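Local coordinates for protein 2-hydroxyisobutyryl-CoA synthetase (Aquincola tertiaricarbonis, PDB 6HDY) that belongs to the ANL superfamily of AMP-binding enzymes and is probably a CoA synthetase of that group, at residues 276-288 with 327-341. Sequence-based numbering, arbitrary orientation.
With 3HL ((3S)-3-hydroxybutanoic acid), chain B; 8LQ ([[(2~{R},3~{S},4~{R},5~{R})-5-(6-aminopurin-9-yl)-3,4-bis(oxidanyl)oxolan-2-yl]methoxy-oxidanyl-phosphoryl] (3~{S})-3-oxidanylbutanoate), chain C.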
loop_
_atom_site.group_PDB
_atom_site.type_symbol
_atom_site.label_atom_id
_atom_site.label_comp_id
_atom_site.label_asym_id
_atom_site.label_seq_id
_atom_site.Cartn_x
_atom_site.Cartn_y
_atom_site.Cartn_z
ATOM N N GLY A 276 13.011 9.310 11.418
ATOM C CA GLY A 276 12.719 7.939 11.772
ATOM C C GLY A 276 13.380 7.357 12.991
ATOM O O GLY A 276 14.603 7.285 13.072
ATOM N N SER A 277 12.545 6.890 13.923
ATOM C CA SER A 277 12.956 6.166 15.125
ATOM C C SER A 277 12.642 4.695 14.857
ATOM O O SER A 277 13.431 4.013 14.202
ATOM C CB SER A 277 12.226 6.692 16.364
ATOM O OG SER A 277 10.819 6.737 16.183
ATOM N N MET A 278 11.457 4.228 15.298
ATOM C CA MET A 278 10.977 2.851 15.195
ATOM C C MET A 278 9.511 2.837 14.863
ATOM O O MET A 278 8.821 3.812 15.112
ATOM C CB MET A 278 11.188 2.122 16.527
ATOM C CG MET A 278 12.597 2.281 17.103
ATOM S SD MET A 278 12.742 1.468 18.691
ATOM C CE MET A 278 12.561 2.617 19.598
ATOM N N ALA A 279 9.029 1.712 14.322
ATOM C CA ALA A 279 7.636 1.463 13.976
ATOM C C ALA A 279 6.782 1.428 15.236
ATOM O O ALA A 279 5.642 1.912 15.219
ATOM C CB ALA A 279 7.527 0.135 13.220
ATOM N N GLU A 280 7.333 0.862 16.333
ATOM C CA GLU A 280 6.656 0.778 17.648
ATOM C C GLU A 280 6.461 2.204 18.156
ATOM O O GLU A 280 5.544 2.462 18.919
ATOM C CB GLU A 280 7.524 0.030 18.684
ATOM C CG GLU A 280 7.701 -1.464 18.482
ATOM C CD GLU A 280 8.707 -1.888 17.422
ATOM O OE1 GLU A 280 9.339 -1.014 16.788
ATOM O OE2 GLU A 280 8.841 -3.112 17.205
ATOM N N MET A 281 7.325 3.121 17.709
ATOM C CA MET A 281 7.330 4.532 18.099
ATOM C C MET A 281 6.614 5.478 17.132
ATOM O O MET A 281 6.899 6.678 17.181
ATOM C CB MET A 281 8.775 5.014 18.359
ATOM C CG MET A 281 9.420 4.309 19.499
ATOM S SD MET A 281 8.350 4.377 20.947
ATOM C CE MET A 281 9.256 3.617 21.942
ATOM N N SER A 282 5.673 4.980 16.276
ATOM C CA SER A 282 4.922 5.904 15.407
ATOM C C SER A 282 4.190 6.865 16.347
ATOM O O SER A 282 3.652 6.397 17.346
ATOM C CB SER A 282 3.924 5.180 14.523
ATOM O OG SER A 282 4.589 4.233 13.708
ATOM N N PRO A 283 4.218 8.201 16.151
ATOM C CA PRO A 283 4.827 8.972 15.048
ATOM C C PRO A 283 6.367 8.878 15.055
ATOM O O PRO A 283 7.039 9.467 15.901
ATOM C CB PRO A 283 4.268 10.393 15.276
ATOM C CG PRO A 283 4.020 10.473 16.762
ATOM C CD PRO A 283 3.542 9.083 17.127
ATOM N N PHE A 284 6.911 8.077 14.136
ATOM C CA PHE A 284 8.338 7.761 14.049
ATOM C C PHE A 284 9.187 8.949 13.585
ATOM O O PHE A 284 10.406 8.917 13.755
ATOM C CB PHE A 284 8.583 6.517 13.162
ATOM C CG PHE A 284 8.032 6.670 11.760
ATOM C CD1 PHE A 284 8.746 7.371 10.787
ATOM C CD2 PHE A 284 6.785 6.144 11.422
ATOM C CE1 PHE A 284 8.222 7.550 9.513
ATOM C CE2 PHE A 284 6.280 6.297 10.138
ATOM C CZ PHE A 284 7.000 7.003 9.193
ATOM N N MET A 285 8.544 9.995 13.005
ATOM C CA MET A 285 9.241 11.212 12.586
ATOM C C MET A 285 9.614 12.073 13.823
ATOM O O MET A 285 10.109 13.173 13.650
ATOM C CB MET A 285 8.399 12.016 11.555
ATOM C CG MET A 285 8.284 11.332 10.206
ATOM S SD MET A 285 7.343 12.239 8.941
ATOM C CE MET A 285 8.452 13.529 8.592
ATOM N N ASN A 286 9.429 11.555 15.067
ATOM C CA ASN A 286 9.791 12.242 16.331
ATOM C C ASN A 286 11.300 12.628 16.385
ATOM O O ASN A 286 11.737 13.424 17.215
ATOM C CB ASN A 286 9.374 11.389 17.546
ATOM C CG ASN A 286 10.222 10.152 17.720
ATOM O OD1 ASN A 286 10.112 9.201 16.974
ATOM N ND2 ASN A 286 11.130 10.149 18.673
ATOM N N VAL A 287 12.086 12.019 15.509
ATOM C CA VAL A 287 13.489 12.356 15.261
ATOM C C VAL A 287 13.524 12.693 13.769
ATOM O O VAL A 287 13.106 11.861 12.943
ATOM C CB VAL A 287 14.567 11.329 15.720
ATOM C CG1 VAL A 287 14.645 11.253 17.240
ATOM C CG2 VAL A 287 14.349 9.949 15.105
ATOM N N ALA A 288 13.832 13.963 13.449
ATOM C CA ALA A 288 13.811 14.459 12.067
ATOM C C ALA A 288 14.540 15.763 11.882
ATOM O O ALA A 288 14.380 16.690 12.681
ATOM C CB ALA A 288 12.364 14.625 11.570
ATOM N N TYR A 327 12.905 5.603 24.034
ATOM C CA TYR A 327 11.781 6.461 23.670
ATOM C C TYR A 327 10.522 6.263 24.479
ATOM O O TYR A 327 10.194 5.138 24.850
ATOM C CB TYR A 327 11.418 6.271 22.191
ATOM C CG TYR A 327 12.529 6.438 21.179
ATOM C CD1 TYR A 327 12.929 7.706 20.752
ATOM C CD2 TYR A 327 13.100 5.331 20.554
ATOM C CE1 TYR A 327 13.884 7.864 19.744
ATOM C CE2 TYR A 327 14.039 5.478 19.532
ATOM C CZ TYR A 327 14.433 6.747 19.136
ATOM O OH TYR A 327 15.380 6.898 18.152
ATOM N N THR A 328 9.772 7.371 24.679
ATOM C CA THR A 328 8.483 7.382 25.369
ATOM C C THR A 328 7.462 8.236 24.612
ATOM O O THR A 328 7.729 9.407 24.329
ATOM C CB THR A 328 8.620 7.807 26.854
ATOM O OG1 THR A 328 9.535 6.935 27.531
ATOM C CG2 THR A 328 7.275 7.811 27.582
ATOM N N HIS A 329 6.286 7.637 24.309
ATOM C CA HIS A 329 5.134 8.307 23.704
ATOM C C HIS A 329 4.531 9.307 24.674
ATOM O O HIS A 329 4.234 8.954 25.827
ATOM C CB HIS A 329 4.007 7.290 23.325
ATOM C CG HIS A 329 4.272 6.531 22.058
ATOM N ND1 HIS A 329 4.328 5.146 22.040
ATOM C CD2 HIS A 329 4.455 6.992 20.799
ATOM C CE1 HIS A 329 4.558 4.813 20.780
ATOM N NE2 HIS A 329 4.653 5.892 20.000
ATOM N N LEU A 330 4.277 10.541 24.199
ATOM C CA LEU A 330 3.582 11.525 25.057
ATOM C C LEU A 330 2.126 11.788 24.594
ATOM O O LEU A 330 1.352 12.424 25.307
ATOM C CB LEU A 330 4.378 12.849 25.141
ATOM C CG LEU A 330 5.830 12.775 25.620
ATOM C CD1 LEU A 330 6.449 14.144 25.634
ATOM C CD2 LEU A 330 5.924 12.142 26.988
ATOM N N GLU A 331 1.751 11.275 23.410
ATOM C CA GLU A 331 0.453 11.515 22.783
ATOM C C GLU A 331 -0.175 10.257 22.183
ATOM O O GLU A 331 -0.729 10.313 21.076
ATOM C CB GLU A 331 0.591 12.625 21.716
ATOM C CG GLU A 331 0.926 14.007 22.268
ATOM C CD GLU A 331 0.910 15.158 21.283
ATOM O OE1 GLU A 331 0.985 14.914 20.059
ATOM O OE2 GLU A 331 0.812 16.316 21.740
ATOM N N ARG A 332 -0.108 9.116 22.909
ATOM C CA ARG A 332 -0.700 7.849 22.448
ATOM C C ARG A 332 -1.428 7.096 23.540
ATOM O O ARG A 332 -0.906 6.932 24.642
ATOM C CB ARG A 332 0.346 6.945 21.754
ATOM C CG ARG A 332 0.646 7.377 20.320
ATOM C CD ARG A 332 1.301 6.306 19.487
ATOM N NE ARG A 332 0.497 5.080 19.336
ATOM C CZ ARG A 332 0.893 4.017 18.646
ATOM N NH1 ARG A 332 2.072 4.017 18.030
ATOM N NH2 ARG A 332 0.114 2.943 18.564
ATOM N N THR A 333 -2.647 6.636 23.232
ATOM C CA THR A 333 -3.474 5.863 24.160
ATOM C C THR A 333 -3.453 4.364 23.830
ATOM O O THR A 333 -3.744 3.554 24.701
ATOM C CB THR A 333 -4.907 6.414 24.182
ATOM O OG1 THR A 333 -5.410 6.450 22.842
ATOM C CG2 THR A 333 -5.004 7.799 24.834
ATOM N N SER A 334 -3.123 3.989 22.574
ATOM C CA SER A 334 -3.101 2.579 22.122
ATOM C C SER A 334 -1.652 2.111 22.000
ATOM O O SER A 334 -0.839 2.813 21.383
ATOM C CB SER A 334 -3.837 2.412 20.788
ATOM O OG SER A 334 -3.035 2.833 19.690
ATOM N N GLN A 335 -1.321 0.938 22.607
ATOM C CA GLN A 335 0.051 0.398 22.649
ATOM C C GLN A 335 1.088 1.478 23.008
ATOM O O GLN A 335 2.072 1.633 22.287
ATOM C CB GLN A 335 0.408 -0.357 21.352
ATOM C CG GLN A 335 -0.461 -1.627 21.166
ATOM C CD GLN A 335 -0.041 -2.424 19.942
ATOM O OE1 GLN A 335 0.144 -1.881 18.852
ATOM N NE2 GLN A 335 0.097 -3.737 20.089
ATOM N N PRO A 336 0.880 2.299 24.093
ATOM C CA PRO A 336 1.878 3.346 24.386
ATOM C C PRO A 336 3.201 2.729 24.819
ATOM O O PRO A 336 3.225 1.769 25.585
ATOM C CB PRO A 336 1.219 4.187 25.487
ATOM C CG PRO A 336 0.279 3.263 26.165
ATOM C CD PRO A 336 -0.204 2.292 25.106
ATOM N N MET A 337 4.278 3.238 24.271
ATOM C CA MET A 337 5.627 2.770 24.570
ATOM C C MET A 337 6.257 3.685 25.601
ATOM O O MET A 337 6.358 4.893 25.370
ATOM C CB MET A 337 6.505 2.742 23.308
ATOM C CG MET A 337 6.131 1.709 22.263
ATOM S SD MET A 337 6.100 -0.036 22.725
ATOM C CE MET A 337 7.344 -0.176 23.763
ATOM N N ILE A 338 6.621 3.122 26.759
ATOM C CA ILE A 338 7.228 3.893 27.843
ATOM C C ILE A 338 8.627 3.364 28.092
ATOM O O ILE A 338 8.812 2.290 28.665
ATOM C CB ILE A 338 6.356 3.980 29.137
ATOM C CG1 ILE A 338 4.912 4.421 28.808
ATOM C CG2 ILE A 338 7.002 4.930 30.155
ATOM C CD1 ILE A 338 3.937 4.180 29.881
ATOM N N ARG A 339 9.604 4.142 27.653
ATOM C CA ARG A 339 11.022 3.838 27.755
ATOM C C ARG A 339 11.361 2.579 26.963
ATOM O O ARG A 339 11.953 1.644 27.488
ATOM C CB ARG A 339 11.515 3.817 29.230
ATOM C CG ARG A 339 11.796 5.220 29.698
ATOM C CD ARG A 339 12.263 5.381 31.126
ATOM N NE ARG A 339 13.379 4.519 31.511
ATOM C CZ ARG A 339 14.666 4.803 31.345
ATOM N NH1 ARG A 339 15.036 5.915 30.720
ATOM N NH2 ARG A 339 15.594 3.966 31.780
ATOM N N LEU A 340 10.988 2.561 25.678
ATOM C CA LEU A 340 11.370 1.446 24.804
ATOM C C LEU A 340 12.825 1.629 24.362
ATOM O O LEU A 340 13.211 2.697 23.870
ATOM C CB LEU A 340 10.441 1.277 23.579
ATOM C CG LEU A 340 10.827 0.242 22.480
ATOM C CD1 LEU A 340 10.690 -1.201 22.986
ATOM C CD2 LEU A 340 9.985 0.441 21.213
ATOM N N LEU A 341 13.620 0.572 24.584
ATOM C CA LEU A 341 15.023 0.485 24.216
ATOM C C LEU A 341 15.104 0.247 22.688
ATOM O O LEU A 341 14.530 -0.714 22.189
ATOM C CB LEU A 341 15.688 -0.659 25.014
ATOM C CG LEU A 341 17.142 -1.035 24.657
ATOM C CD1 LEU A 341 18.089 0.141 24.865
ATOM C CD2 LEU A 341 17.610 -2.217 25.491
HETATM C CA 3HL B . 10.921 2.606 10.628
HETATM C CB 3HL B . 9.470 2.332 11.084
HETATM O OG1 3HL B . 8.720 3.517 11.330
HETATM C CG2 3HL B . 8.705 1.546 10.063
HETATM C C 3HL B . 11.122 4.098 10.521
HETATM O OA 3HL B . 10.513 4.721 9.663
HETATM O OB 3HL B . 11.830 4.665 11.532
HETATM N N9 8LQ C . 16.281 3.141 11.376
HETATM C C8 8LQ C . 15.076 3.665 11.101
HETATM N N7 8LQ C . 15.238 4.925 10.710
HETATM C C5 8LQ C . 16.552 5.201 10.764
HETATM C C6 8LQ C . 17.286 6.287 10.435
HETATM N N6 8LQ C . 16.652 7.372 10.018
HETATM N N1 8LQ C . 18.627 6.302 10.557
HETATM C C2 8LQ C . 19.310 5.164 10.996
HETATM N N3 8LQ C . 18.544 4.038 11.257
HETATM C C4 8LQ C . 17.194 4.087 11.170
HETATM C CAA 8LQ C . 8.795 2.987 10.457
HETATM C CAZ 8LQ C . 10.062 3.845 10.199
HETATM O OAE 8LQ C . 10.439 3.742 8.829
HETATM C CAL 8LQ C . 11.257 3.410 11.069
HETATM C CAS 8LQ C . 11.563 1.920 10.869
HETATM O OAC 8LQ C . 12.175 1.547 9.873
HETATM O OAQ 8LQ C . 11.031 1.075 11.826
HETATM P PBC 8LQ C . 11.466 -0.458 11.971
HETATM O OAH 8LQ C . 10.988 -1.138 10.618
HETATM O OAD 8LQ C . 10.909 -1.113 13.169
HETATM O "O5'" 8LQ C . 13.042 -0.408 12.068
HETATM C "C5'" 8LQ C . 13.595 0.442 13.071
HETATM C "C4'" 8LQ C . 15.100 0.394 12.997
HETATM O "O4'" 8LQ C . 15.531 0.839 11.683
HETATM C "C3'" 8LQ C . 15.611 1.397 13.941
HETATM O "O3'" 8LQ C . 15.719 0.826 15.275
HETATM C "C2'" 8LQ C . 16.975 1.709 13.320
HETATM O "O2'" 8LQ C . 17.945 0.614 13.559
HETATM C "C1'" 8LQ C . 16.619 1.759 11.852
HETATM O O HOH W 1 2.908 1.729 16.170
#
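Arg332 and His329 both donate to the carbonyl oxygen of Ser282, from opposite faces of its plane. Arg332 NH1 lies 2.9 Å from Ser282 O, with an N-H...O angle of 155°. His329 NE2 is also 2.9 Å from Ser282 O, but its bond is more bent, 133°, and comes from above the carbonyl plane. The imidazole is fixed from its other nitrogen, because Met337 N donates to His329 ND1 in the ring plane at 2.9 Å. A water links Arg332 NH1 to Ala279 O, which also accepts from Ser282 N and OG. Arg332 NE forms a salt bridge with Asp143.

Residues 279-282 form a type I beta turn, followed by a cis peptide bond before Pro283. This loop follows strand 271-274 and borders the ligand pocket of the AMP-binding domain: one face of the Phe284 ring lies against (3S)-3-hydroxybutanoic acid and the hydroxybutanoate end of 8LQ, which overlap and cannot both be present. Residues 327-341 run from the end of strand 322-329 through a loop into antiparallel strand 340-347, with a G1 beta bulge at Arg339 and Leu340 opposite Tyr327.

The Met281 chain bends at chi2 (-51°), placing SD over one face of the His329 ring, 4.2 Å from the centroid. Met281 SD lies 3.4 Å from Met337 CB. Ser277 CB makes a CH-pi contact over a face of the Tyr327 ring, 4.0 Å from the centroid.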